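Local atomic coordinates of mevalonate diphosphate decarboxylase (Legionella pneumophila, PDB entry 3LTO), a protein that probably catalyses the ATP-dependent decarboxylation of mevalonate diphosphate, a step in isoprenoid lipid biosynthesis. Residues 12-17 against 217-222; 30-35 against 169-174; 210-215 against 236-241; 280-283 against 287-290. One frame throughout, in Å; residues are numbered along the deposited sequence.

How the contacts relate
Contacts 1, 2 and 3 gather round loop 12-17. Contacts 1 and 3 share helix 208-224, their centres about 7 Å apart, and are tied by Lys15 N to Glu238 OE2 at 2.6 Å. Contact 2, centred about 9 Å from contact 1, joins it through Leu13 N and Leu32 O at 2.7 Å. Contact 4 stands about 14 Å (centres) from both contact 1 and contact 3, packs against the latter through Phe239 and meets the former where Lys15, its amine less surely placed, approaches Asp283 and Met282. Two sulfates at Tyr16, probably from the crystallisation liquor, may mark an anion pocket; the Asp283 side chain is about 4 Å from a sulfate. Contacts 2 and 4 do not touch.

Contact 1. Residues 12-17 against 217-222; sequences ALIKYM and KLLLNA. With SO4 (sulfate ion), chain C; SO4 (sulfate ion), chain D.
Tyr16 OH donates to O1 of the chain D sulfate over 2.6 Å, with that oxygen at the ring edge and in the ring plane. The loop carrying it leaves strand 2-12 through a classic beta bulge, in which Leu13 and Ile14 both face Leu32, and so runs between the N-terminal sheet and the helices of the C-terminal half of this GHMP-type fold. The other sulfate, chain C, lies against the backbone. Tyr16 N points almost straight at its O1, at 2.7 Å, and N of Met17, a selenomethionine, reaches O4 at 2.8 Å along a more bent line of 150°, so two successive amides hold neighbouring oxygens of one anion. Because Tyr16 CG lies anti to the amide nitrogen (chi1 155°), its ring extends away from the chain C sulfate and its hydroxyl can serve the second ion. Arg152, Ser149, Arg144, Lys20 and the amide of Gly148 add further bonds to the pair, consistent with a pocket suited to phosphate-like groups. On the helix side the contact is purely apolar and small. Leu219 of helix 208-224 stretches out with CG opposite its amide nitrogen (chi1 -175°), placing one methyl over the bulge; its side chain and that of Ile14 slide past each other in opposite directions, and it also touches Leu32 of strand 31-47. That one methyl, Leu219 CD2, is shared by Leu13 CB at 3.8 Å, Ile14 CG1 at 3.7 Å and Ile14 CD1 at 3.8 Å.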
loop_
_atom_site.group_PDB
_atom_site.type_symbol
_atom_site.label_atom_id
_atom_site.label_comp_id
_atom_site.label_asym_id
_atom_site.label_seq_id
_atom_site.Cartn_x
_atom_site.Cartn_y
_atom_site.Cartn_z
ATOM N N ALA A 12 -15.417 12.880 -0.403
ATOM C CA ALA A 12 -15.346 11.686 0.423
ATOM C C ALA A 12 -16.582 11.386 1.270
ATOM O O ALA A 12 -17.116 12.264 1.947
ATOM C CB ALA A 12 -14.109 11.773 1.322
ATOM N N LEU A 13 -17.034 10.135 1.208
ATOM C CA LEU A 13 -18.168 9.656 2.000
ATOM C C LEU A 13 -17.579 9.152 3.332
ATOM O O LEU A 13 -18.191 9.306 4.396
ATOM C CB LEU A 13 -18.903 8.533 1.255
ATOM C CG LEU A 13 -19.970 8.965 0.236
ATOM C CD1 LEU A 13 -19.429 10.065 -0.645
ATOM C CD2 LEU A 13 -20.415 7.779 -0.603
ATOM N N ILE A 14 -16.393 8.541 3.251
ATOM C CA ILE A 14 -15.644 8.070 4.425
ATOM C C ILE A 14 -14.400 8.974 4.383
ATOM O O ILE A 14 -13.695 9.021 3.372
ATOM C CB ILE A 14 -15.227 6.588 4.295
ATOM C CG1 ILE A 14 -16.473 5.700 4.172
ATOM C CG2 ILE A 14 -14.408 6.172 5.515
ATOM C CD1 ILE A 14 -17.361 5.692 5.415
ATOM N N LYS A 15 -14.131 9.686 5.472
ATOM C CA LYS A 15 -13.028 10.650 5.502
ATOM C C LYS A 15 -11.615 10.176 5.824
ATOM O O LYS A 15 -11.397 9.421 6.762
ATOM C CB LYS A 15 -13.353 11.781 6.491
ATOM C CG LYS A 15 -14.784 12.311 6.467
ATOM C CD LYS A 15 -15.117 12.996 5.163
ATOM C CE LYS A 15 -16.505 13.621 5.217
ATOM N NZ LYS A 15 -16.884 14.259 3.919
ATOM N N TYR A 16 -10.656 10.661 5.043
ATOM C CA TYR A 16 -9.246 10.381 5.259
ATOM C C TYR A 16 -8.856 11.333 6.387
ATOM O O TYR A 16 -8.282 10.930 7.389
ATOM C CB TYR A 16 -8.446 10.696 3.994
ATOM C CG TYR A 16 -6.988 11.017 4.245
ATOM C CD1 TYR A 16 -6.180 10.176 5.015
ATOM C CD2 TYR A 16 -6.415 12.165 3.702
ATOM C CE1 TYR A 16 -4.838 10.480 5.237
ATOM C CE2 TYR A 16 -5.084 12.474 3.912
ATOM C CZ TYR A 16 -4.298 11.634 4.681
ATOM O OH TYR A 16 -2.989 11.981 4.910
HETATM N N MSE A 17 -9.178 12.606 6.193
HETATM C CA MSE A 17 -8.940 13.656 7.181
HETATM C C MSE A 17 -7.484 13.986 7.503
HETATM O O MSE A 17 -7.196 14.632 8.510
HETATM C CB MSE A 17 -9.673 13.310 8.482
HETATM C CG MSE A 17 -10.033 14.515 9.319
HETATM SE SE MSE A 17 -10.784 14.007 11.032
HETATM C CE MSE A 17 -11.979 12.654 10.400
ATOM N N LYS A 217 -17.124 -0.439 6.257
ATOM C CA LYS A 217 -17.634 -1.792 6.079
ATOM C C LYS A 217 -19.146 -1.736 5.917
ATOM O O LYS A 217 -19.708 -2.420 5.066
ATOM C CB LYS A 217 -17.282 -2.673 7.284
ATOM C CG LYS A 217 -18.012 -4.017 7.278
ATOM C CD LYS A 217 -17.858 -4.770 8.598
ATOM C CE LYS A 217 -16.555 -5.545 8.657
ATOM N NZ LYS A 217 -16.535 -6.685 7.691
ATOM N N LEU A 218 -19.805 -0.913 6.730
ATOM C CA LEU A 218 -21.260 -0.786 6.651
ATOM C C LEU A 218 -21.683 -0.127 5.340
ATOM O O LEU A 218 -22.613 -0.581 4.669
ATOM C CB LEU A 218 -21.791 0.027 7.838
ATOM C CG LEU A 218 -21.663 -0.622 9.222
ATOM C CD1 LEU A 218 -22.103 0.358 10.297
ATOM C CD2 LEU A 218 -22.512 -1.881 9.273
ATOM N N LEU A 219 -20.988 0.945 4.977
ATOM C CA LEU A 219 -21.290 1.671 3.750
ATOM C C LEU A 219 -21.150 0.770 2.518
ATOM O O LEU A 219 -22.047 0.716 1.669
ATOM C CB LEU A 219 -20.359 2.875 3.625
ATOM C CG LEU A 219 -20.631 3.810 2.449
ATOM C CD1 LEU A 219 -22.089 4.291 2.490
ATOM C CD2 LEU A 219 -19.662 4.990 2.508
ATOM N N LEU A 220 -20.025 0.066 2.418
ATOM C CA LEU A 220 -19.797 -0.828 1.288
ATOM C C LEU A 220 -20.926 -1.853 1.197
ATOM O O LEU A 220 -21.405 -2.156 0.105
ATOM C CB LEU A 220 -18.443 -1.527 1.429
ATOM C CG LEU A 220 -17.284 -1.092 0.521
ATOM C CD1 LEU A 220 -17.469 0.325 0.053
ATOM C CD2 LEU A 220 -15.964 -1.251 1.270
ATOM N N ASN A 221 -21.354 -2.376 2.344
ATOM C CA ASN A 221 -22.449 -3.342 2.370
ATOM C C ASN A 221 -23.739 -2.660 1.931
ATOM O O ASN A 221 -24.601 -3.287 1.320
ATOM C CB ASN A 221 -22.647 -3.930 3.776
ATOM C CG ASN A 221 -21.576 -4.945 4.148
ATOM O OD1 ASN A 221 -21.210 -5.806 3.340
ATOM N ND2 ASN A 221 -21.079 -4.858 5.377
ATOM N N ALA A 222 -23.871 -1.376 2.251
ATOM C CA ALA A 222 -25.063 -0.618 1.872
ATOM C C ALA A 222 -25.097 -0.506 0.353
ATOM O O ALA A 222 -26.138 -0.711 -0.269
ATOM C CB ALA A 222 -25.039 0.773 2.506
HETATM S S SO4 C . -10.959 13.775 2.956
HETATM O O1 SO4 C . -11.276 12.337 2.977
HETATM O O2 SO4 C . -10.305 14.081 1.680
HETATM O O3 SO4 C . -12.208 14.537 3.086
HETATM O O4 SO4 C . -10.056 14.143 4.053
HETATM S S SO4 D . -2.015 15.284 3.764
HETATM O O1 SO4 D . -1.729 13.857 3.559
HETATM O O2 SO4 D . -2.107 15.972 2.467
HETATM O O3 SO4 D . -3.293 15.426 4.480
HETATM O O4 SO4 D . -0.939 15.891 4.568
#

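Contact 2. Residues 30-35 against 169-174; sequences SSLSYT and IDLPYK
Ile169, just past strand 165-168, sets its branch methyl CG2 on Leu32 CD1 at 3.9 Å, the two side chains crossing at about a right angle. With CG1 anti to the backbone nitrogen (chi1 -178°), CG2 sits between that nitrogen and the carbonyl carbon, and it is this methyl that meets the strand. Two residues on, Leu171 approaches the same leucine differently: the side chains reach toward each other tip to tip, Leu171 CD1 lying 4.1 Å from Leu32 CD1. One methyl of strand 31-47 is thus touched by two residues of the loop, and Trp158 of the adjoining strand also packs on both Ile169 and Leu171. Lys174 folds back along its own segment, NZ donating to Leu171 O at 2.7 Å from 25° outside the carbonyl plane and tying the loop across Pro172 and Tyr173. Tyr34 OH comes to 4.1 Å from Lys174 C and is hydrogen-bonded to the amide of Leu176, just beyond. The loop leads on to strand 177-182, so the contact lays the link between the two sheets over the N-terminal one. With no hydrogen bond between the two segments themselves, their fit rests mainly on aliphatic packing, with the tyrosine at one end.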
loop_
_atom_site.group_PDB
_atom_site.type_symbol
_atom_site.label_atom_id
_atom_site.label_comp_id
_atom_site.label_asym_id
_atom_site.label_seq_id
_atom_site.Cartn_x
_atom_site.Cartn_y
_atom_site.Cartn_z
ATOM N N SER A 30 -8.848 3.894 5.696
ATOM C CA SER A 30 -9.172 4.016 4.295
ATOM C C SER A 30 -10.136 5.176 4.105
ATOM O O SER A 30 -10.703 5.704 5.074
ATOM C CB SER A 30 -9.819 2.728 3.791
ATOM O OG SER A 30 -8.930 1.635 3.917
ATOM N N SER A 31 -10.312 5.565 2.848
ATOM C CA SER A 31 -11.227 6.637 2.493
ATOM C C SER A 31 -11.915 6.290 1.176
ATOM O O SER A 31 -11.336 5.616 0.319
ATOM C CB SER A 31 -10.479 7.973 2.388
ATOM O OG SER A 31 -9.421 7.925 1.439
ATOM N N LEU A 32 -13.162 6.731 1.034
ATOM C CA LEU A 32 -13.968 6.480 -0.160
ATOM C C LEU A 32 -14.596 7.788 -0.647
ATOM O O LEU A 32 -15.257 8.490 0.127
ATOM C CB LEU A 32 -15.083 5.481 0.159
ATOM C CG LEU A 32 -16.085 5.212 -0.961
ATOM C CD1 LEU A 32 -15.503 4.219 -1.941
ATOM C CD2 LEU A 32 -17.360 4.664 -0.377
ATOM N N SER A 33 -14.411 8.109 -1.924
ATOM C CA SER A 33 -14.962 9.346 -2.452
ATOM C C SER A 33 -15.602 9.206 -3.826
ATOM O O SER A 33 -15.335 8.255 -4.561
ATOM C CB SER A 33 -13.870 10.417 -2.510
ATOM O OG SER A 33 -12.821 10.015 -3.376
ATOM N N TYR A 34 -16.458 10.169 -4.153
ATOM C CA TYR A 34 -17.128 10.201 -5.442
ATOM C C TYR A 34 -16.368 11.219 -6.283
ATOM O O TYR A 34 -16.058 12.309 -5.803
ATOM C CB TYR A 34 -18.575 10.660 -5.289
ATOM C CG TYR A 34 -19.344 10.640 -6.595
ATOM C CD1 TYR A 34 -19.522 9.450 -7.300
ATOM C CD2 TYR A 34 -19.871 11.810 -7.139
ATOM C CE1 TYR A 34 -20.199 9.427 -8.514
ATOM C CE2 TYR A 34 -20.551 11.794 -8.356
ATOM C CZ TYR A 34 -20.709 10.599 -9.035
ATOM O OH TYR A 34 -21.368 10.574 -10.245
ATOM N N THR A 35 -16.061 10.875 -7.528
ATOM C CA THR A 35 -15.329 11.799 -8.380
ATOM C C THR A 35 -16.303 12.766 -9.056
ATOM O O THR A 35 -17.175 12.354 -9.811
ATOM C CB THR A 35 -14.488 11.026 -9.430
ATOM O OG1 THR A 35 -13.664 10.058 -8.761
ATOM C CG2 THR A 35 -13.578 11.978 -10.198
ATOM N N ILE A 169 -13.339 1.787 -7.546
ATOM C CA ILE A 169 -14.108 0.656 -7.039
ATOM C C ILE A 169 -15.459 0.671 -7.754
ATOM O O ILE A 169 -16.100 1.716 -7.872
ATOM C CB ILE A 169 -14.294 0.737 -5.495
ATOM C CG1 ILE A 169 -15.062 -0.488 -4.993
ATOM C CG2 ILE A 169 -15.036 2.004 -5.113
ATOM C CD1 ILE A 169 -15.214 -0.530 -3.479
ATOM N N ASP A 170 -15.880 -0.491 -8.242
ATOM C CA ASP A 170 -17.134 -0.607 -8.974
ATOM C C ASP A 170 -18.354 -0.670 -8.068
ATOM O O ASP A 170 -18.739 -1.741 -7.598
ATOM C CB ASP A 170 -17.083 -1.839 -9.885
ATOM C CG ASP A 170 -18.355 -2.031 -10.694
ATOM O OD1 ASP A 170 -18.831 -1.057 -11.319
ATOM O OD2 ASP A 170 -18.873 -3.166 -10.716
ATOM N N LEU A 171 -18.951 0.492 -7.821
ATOM C CA LEU A 171 -20.132 0.581 -6.979
ATOM C C LEU A 171 -21.371 0.822 -7.838
ATOM O O LEU A 171 -21.287 1.403 -8.916
ATOM C CB LEU A 171 -19.957 1.687 -5.934
ATOM C CG LEU A 171 -18.836 1.392 -4.926
ATOM C CD1 LEU A 171 -18.689 2.542 -3.953
ATOM C CD2 LEU A 171 -19.141 0.103 -4.176
ATOM N N PRO A 172 -22.538 0.366 -7.359
ATOM C CA PRO A 172 -23.870 0.446 -7.969
ATOM C C PRO A 172 -24.396 1.789 -8.482
ATOM O O PRO A 172 -25.224 1.811 -9.391
ATOM C CB PRO A 172 -24.777 -0.121 -6.880
ATOM C CG PRO A 172 -23.899 -1.089 -6.183
ATOM C CD PRO A 172 -22.619 -0.317 -6.056
ATOM N N TYR A 173 -23.945 2.901 -7.910
ATOM C CA TYR A 173 -24.444 4.205 -8.338
ATOM C C TYR A 173 -23.451 5.009 -9.173
ATOM O O TYR A 173 -22.255 5.010 -8.904
ATOM C CB TYR A 173 -24.873 5.011 -7.112
ATOM C CG TYR A 173 -25.945 4.322 -6.302
ATOM C CD1 TYR A 173 -27.268 4.278 -6.750
ATOM C CD2 TYR A 173 -25.637 3.690 -5.100
ATOM C CE1 TYR A 173 -28.256 3.620 -6.018
ATOM C CE2 TYR A 173 -26.620 3.026 -4.360
ATOM C CZ TYR A 173 -27.924 2.997 -4.825
ATOM O OH TYR A 173 -28.895 2.349 -4.096
ATOM N N LYS A 174 -23.966 5.692 -10.191
ATOM C CA LYS A 174 -23.146 6.500 -11.089
ATOM C C LYS A 174 -23.994 7.669 -11.593
ATOM O O LYS A 174 -25.219 7.648 -11.488
ATOM C CB LYS A 174 -22.679 5.647 -12.276
ATOM C CG LYS A 174 -21.990 4.337 -11.872
ATOM C CD LYS A 174 -21.928 3.344 -13.031
ATOM C CE LYS A 174 -21.293 2.016 -12.605
ATOM N NZ LYS A 174 -22.073 1.315 -11.540
#

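Contact 3. Residues 210-215 against 236-241; sequences ERAEAN and WHEFLD
Arg211 lays the edge of its guanidinium along the carboxylate of Asp241 and grips it side-on, NE to OD2 at 2.6 Å and NH2 to OD1 at 3.0 Å. These residues join the two arms of an antiparallel helical hairpin, helices 208-224 and 228-247, whose short segments run 165° apart with axes 10.5 Å from each other. The salt bridge is not flat: the two planes are turned by 40°, and while OD1 is met through its syn lone pair, NE lies on the syn side of OD2 but well out of the carboxylate plane. The bend at chi3 of the arginine (-65°) turns its NE edge to the aspartate. Asp241 OD2 also accepts a hydrogen bond from a water and pairs with Arg208, so several donors fix this buried carboxylate. One turn along, Asn215 ND2 donates to Glu238 OE1 at 3.1 Å, nearly along the C-O axis, the amide standing almost perpendicular to the carboxylate. The same ND2 gives its second bond to the water, at 3.2 Å, which links it to Asp241 and closes a polar network between the arms. Glu238 OE2 is paired with Arg208, and its carboxylate passes alongside Ala212, where the backbones come closest, 7.1 Å between Ala212 CA and Glu238 CA. The hairpin's second arm then turns Trp236 onto helix 258-274 and strand 279-281, with Phe239 on that same strand, whereas Glu213 on the first arm packs against Gly310 of the second subunit.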
loop_
_atom_site.group_PDB
_atom_site.type_symbol
_atom_site.label_atom_id
_atom_site.label_comp_id
_atom_site.label_asym_id
_atom_site.label_seq_id
_atom_site.Cartn_x
_atom_site.Cartn_y
_atom_site.Cartn_z
ATOM N N GLU A 210 -10.928 3.762 13.913
ATOM C CA GLU A 210 -11.693 2.541 14.160
ATOM C C GLU A 210 -13.123 2.748 13.681
ATOM O O GLU A 210 -13.700 1.880 13.029
ATOM C CB GLU A 210 -11.706 2.196 15.651
ATOM C CG GLU A 210 -10.452 1.507 16.152
ATOM C CD GLU A 210 -10.203 1.760 17.629
ATOM O OE1 GLU A 210 -11.162 1.678 18.424
ATOM O OE2 GLU A 210 -9.044 2.036 17.994
ATOM N N ARG A 211 -13.696 3.901 14.012
ATOM C CA ARG A 211 -15.062 4.210 13.600
ATOM C C ARG A 211 -15.178 4.333 12.076
ATOM O O ARG A 211 -16.148 3.859 11.475
ATOM C CB ARG A 211 -15.539 5.510 14.262
ATOM C CG ARG A 211 -15.678 5.426 15.778
ATOM C CD ARG A 211 -16.477 6.607 16.329
ATOM N NE ARG A 211 -15.792 7.885 16.142
ATOM C CZ ARG A 211 -14.722 8.274 16.829
ATOM N NH1 ARG A 211 -14.210 7.480 17.754
ATOM N NH2 ARG A 211 -14.173 9.462 16.600
ATOM N N ALA A 212 -14.184 4.969 11.456
ATOM C CA ALA A 212 -14.173 5.155 10.007
ATOM C C ALA A 212 -14.157 3.817 9.273
ATOM O O ALA A 212 -14.830 3.649 8.251
ATOM C CB ALA A 212 -12.960 5.986 9.592
ATOM N N GLU A 213 -13.371 2.872 9.783
ATOM C CA GLU A 213 -13.279 1.551 9.167
ATOM C C GLU A 213 -14.601 0.822 9.358
ATOM O O GLU A 213 -15.090 0.159 8.443
ATOM C CB GLU A 213 -12.142 0.737 9.794
ATOM C CG GLU A 213 -10.732 1.178 9.399
ATOM C CD GLU A 213 -10.450 1.015 7.906
ATOM O OE1 GLU A 213 -10.996 0.075 7.291
ATOM O OE2 GLU A 213 -9.666 1.814 7.351
ATOM N N ALA A 214 -15.177 0.954 10.550
ATOM C CA ALA A 214 -16.451 0.311 10.851
ATOM C C ALA A 214 -17.548 0.892 9.956
ATOM O O ALA A 214 -18.445 0.173 9.517
ATOM C CB ALA A 214 -16.814 0.513 12.331
ATOM N N ASN A 215 -17.478 2.193 9.692
ATOM C CA ASN A 215 -18.472 2.836 8.841
ATOM C C ASN A 215 -18.282 2.446 7.386
ATOM O O ASN A 215 -19.252 2.333 6.637
ATOM C CB ASN A 215 -18.398 4.356 8.968
ATOM C CG ASN A 215 -18.826 4.842 10.332
ATOM O OD1 ASN A 215 -19.680 4.232 10.976
ATOM N ND2 ASN A 215 -18.251 5.955 10.775
ATOM N N TRP A 236 -24.025 10.302 7.158
ATOM C CA TRP A 236 -24.461 11.323 8.102
ATOM C C TRP A 236 -23.623 11.182 9.371
ATOM O O TRP A 236 -23.025 12.145 9.859
ATOM C CB TRP A 236 -25.949 11.115 8.408
ATOM C CG TRP A 236 -26.622 12.178 9.241
ATOM C CD1 TRP A 236 -26.802 12.171 10.596
ATOM C CD2 TRP A 236 -27.278 13.360 8.756
ATOM N NE1 TRP A 236 -27.534 13.268 10.983
ATOM C CE2 TRP A 236 -27.838 14.014 9.874
ATOM C CE3 TRP A 236 -27.444 13.927 7.483
ATOM C CZ2 TRP A 236 -28.559 15.210 9.760
ATOM C CZ3 TRP A 236 -28.161 15.115 7.368
ATOM C CH2 TRP A 236 -28.711 15.744 8.504
ATOM N N HIS A 237 -23.578 9.960 9.892
ATOM C CA HIS A 237 -22.817 9.665 11.097
ATOM C C HIS A 237 -21.342 9.981 10.889
ATOM O O HIS A 237 -20.690 10.544 11.767
ATOM C CB HIS A 237 -23.001 8.189 11.475
ATOM C CG HIS A 237 -24.394 7.846 11.904
ATOM N ND1 HIS A 237 -24.877 6.555 11.908
ATOM C CD2 HIS A 237 -25.407 8.628 12.350
ATOM C CE1 HIS A 237 -26.128 6.557 12.335
ATOM N NE2 HIS A 237 -26.473 7.802 12.610
ATOM N N GLU A 238 -20.829 9.634 9.714
ATOM C CA GLU A 238 -19.431 9.874 9.386
ATOM C C GLU A 238 -19.005 11.354 9.435
ATOM O O GLU A 238 -18.048 11.693 10.135
ATOM C CB GLU A 238 -19.116 9.267 8.012
ATOM C CG GLU A 238 -17.737 9.609 7.448
ATOM C CD GLU A 238 -16.591 8.841 8.099
ATOM O OE1 GLU A 238 -16.822 8.101 9.079
ATOM O OE2 GLU A 238 -15.448 8.983 7.617
ATOM N N PHE A 239 -19.701 12.243 8.725
ATOM C CA PHE A 239 -19.280 13.644 8.749
ATOM C C PHE A 239 -19.539 14.329 10.090
ATOM O O PHE A 239 -18.786 15.212 10.501
ATOM C CB PHE A 239 -19.897 14.437 7.576
ATOM C CG PHE A 239 -21.299 14.943 7.814
ATOM C CD1 PHE A 239 -21.527 16.141 8.484
ATOM C CD2 PHE A 239 -22.391 14.243 7.312
ATOM C CE1 PHE A 239 -22.820 16.638 8.651
ATOM C CE2 PHE A 239 -23.689 14.727 7.473
ATOM C CZ PHE A 239 -23.904 15.930 8.144
ATOM N N LEU A 240 -20.584 13.912 10.791
ATOM C CA LEU A 240 -20.868 14.504 12.093
ATOM C C LEU A 240 -19.772 14.097 13.081
ATOM O O LEU A 240 -19.402 14.865 13.972
ATOM C CB LEU A 240 -22.250 14.075 12.595
ATOM C CG LEU A 240 -23.421 14.736 11.853
ATOM C CD1 LEU A 240 -24.757 14.244 12.404
ATOM C CD2 LEU A 240 -23.316 16.244 12.004
ATOM N N ASP A 241 -19.236 12.896 12.896
ATOM C CA ASP A 241 -18.158 12.387 13.742
ATOM C C ASP A 241 -16.993 13.355 13.623
ATOM O O ASP A 241 -16.509 13.909 14.613
ATOM C CB ASP A 241 -17.717 11.009 13.246
ATOM C CG ASP A 241 -16.641 10.380 14.120
ATOM O OD1 ASP A 241 -16.069 11.066 14.991
ATOM O OD2 ASP A 241 -16.360 9.185 13.928
HETATM O O HOH W 1 -18.839 7.850 13.262
#

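Contact 4. Residues 280-283 against 287-290; sequences VTMD and NVHL
Thr281 and His289 form an antiparallel hydrogen-bonded pair, with His289 N to Thr281 O at 2.9 Å and Thr281 N to His289 O at 3.2 Å. This is the closely zipped part of the beta hairpin made by strands 279-281 and 288-292. Val280 and Leu290, the neighbouring non-hydrogen-bonded pair, lie side by side pointing the same way, with Val280 CG2 3.9 Å from Leu290 CD2. Val280 CG1, turned opposite the amide nitrogen (chi1 -175°), meets Val288 CG1 at 3.7 Å. Selenomethionine Met282 bends at its end to bring CE within 3.7 Å of Val288 CG2, extending an apolar face that helix 258-274 covers. Toward the turn the hold loosens. A water there accepts from Asp283 N at 2.9 Å and donates to Asn287 O, so that it bridges the two chains here. Asp283 is partly exposed, its carboxylate facing Lys15, whose amine is less surely placed, and its OD2 stays 4.4 Å from His289 NE2. Asn287 sends its amide to Ser105 and Ile183 instead. Backbone bonds thus set the register, aliphatic packing seals one face, and a water spans the gap where the strands part.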
loop_
_atom_site.group_PDB
_atom_site.type_symbol
_atom_site.label_atom_id
_atom_site.label_comp_id
_atom_site.label_asym_id
_atom_site.label_seq_id
_atom_site.Cartn_x
_atom_site.Cartn_y
_atom_site.Cartn_z
ATOM N N VAL A 280 -25.858 13.015 2.334
ATOM C CA VAL A 280 -25.276 14.270 2.786
ATOM C C VAL A 280 -23.915 14.123 3.451
ATOM O O VAL A 280 -23.685 13.182 4.208
ATOM C CB VAL A 280 -26.239 14.968 3.786
ATOM C CG1 VAL A 280 -25.701 16.340 4.177
ATOM C CG2 VAL A 280 -27.626 15.083 3.165
ATOM N N THR A 281 -23.019 15.060 3.153
ATOM C CA THR A 281 -21.686 15.066 3.741
ATOM C C THR A 281 -21.183 16.483 3.848
ATOM O O THR A 281 -21.709 17.394 3.206
ATOM C CB THR A 281 -20.633 14.344 2.898
ATOM O OG1 THR A 281 -21.258 13.395 2.035
ATOM C CG2 THR A 281 -19.671 13.637 3.797
HETATM N N MSE A 282 -20.134 16.629 4.650
HETATM C CA MSE A 282 -19.463 17.889 4.883
HETATM C C MSE A 282 -17.976 17.617 5.072
HETATM O O MSE A 282 -17.594 16.586 5.621
HETATM C CB MSE A 282 -19.959 18.552 6.158
HETATM C CG MSE A 282 -21.421 18.921 6.201
HETATM SE SE MSE A 282 -21.754 19.989 7.789
HETATM C CE MSE A 282 -21.226 21.725 7.097
ATOM N N ASP A 283 -17.142 18.546 4.616
ATOM C CA ASP A 283 -15.699 18.429 4.800
ATOM C C ASP A 283 -15.329 19.411 5.905
ATOM O O ASP A 283 -16.207 19.904 6.608
ATOM C CB ASP A 283 -14.960 18.782 3.512
ATOM C CG ASP A 283 -15.152 17.738 2.438
ATOM O OD1 ASP A 283 -15.092 16.529 2.775
ATOM O OD2 ASP A 283 -15.352 18.123 1.263
ATOM N N ASN A 287 -19.785 24.548 3.904
ATOM C CA ASN A 287 -20.732 24.067 2.899
ATOM C C ASN A 287 -21.312 22.686 3.196
ATOM O O ASN A 287 -20.685 21.864 3.855
ATOM C CB ASN A 287 -20.078 24.038 1.507
ATOM C CG ASN A 287 -19.679 25.424 1.006
ATOM O OD1 ASN A 287 -20.230 26.444 1.432
ATOM N ND2 ASN A 287 -18.730 25.459 0.077
ATOM N N VAL A 288 -22.515 22.436 2.697
ATOM C CA VAL A 288 -23.161 21.148 2.886
ATOM C C VAL A 288 -23.385 20.532 1.512
ATOM O O VAL A 288 -23.981 21.158 0.637
ATOM C CB VAL A 288 -24.519 21.290 3.614
ATOM C CG1 VAL A 288 -25.225 19.943 3.662
ATOM C CG2 VAL A 288 -24.298 21.810 5.035
ATOM N N HIS A 289 -22.899 19.307 1.333
ATOM C CA HIS A 289 -23.026 18.611 0.061
ATOM C C HIS A 289 -24.182 17.631 -0.007
ATOM O O HIS A 289 -24.414 16.827 0.901
ATOM C CB HIS A 289 -21.729 17.865 -0.269
ATOM C CG HIS A 289 -20.543 18.763 -0.424
ATOM N ND1 HIS A 289 -19.976 19.042 -1.648
ATOM C CD2 HIS A 289 -19.854 19.491 0.485
ATOM C CE1 HIS A 289 -18.989 19.906 -1.486
ATOM N NE2 HIS A 289 -18.896 20.194 -0.202
ATOM N N LEU A 290 -24.908 17.714 -1.111
ATOM C CA LEU A 290 -26.024 16.830 -1.364
ATOM C C LEU A 290 -25.662 15.952 -2.559
ATOM O O LEU A 290 -25.052 16.419 -3.519
ATOM C CB LEU A 290 -27.285 17.630 -1.696
ATOM C CG LEU A 290 -27.825 18.657 -0.698
ATOM C CD1 LEU A 290 -29.188 19.139 -1.189
ATOM C CD2 LEU A 290 -27.959 18.024 0.694
HETATM O O HOH W 2 -17.966 21.270 4.199
#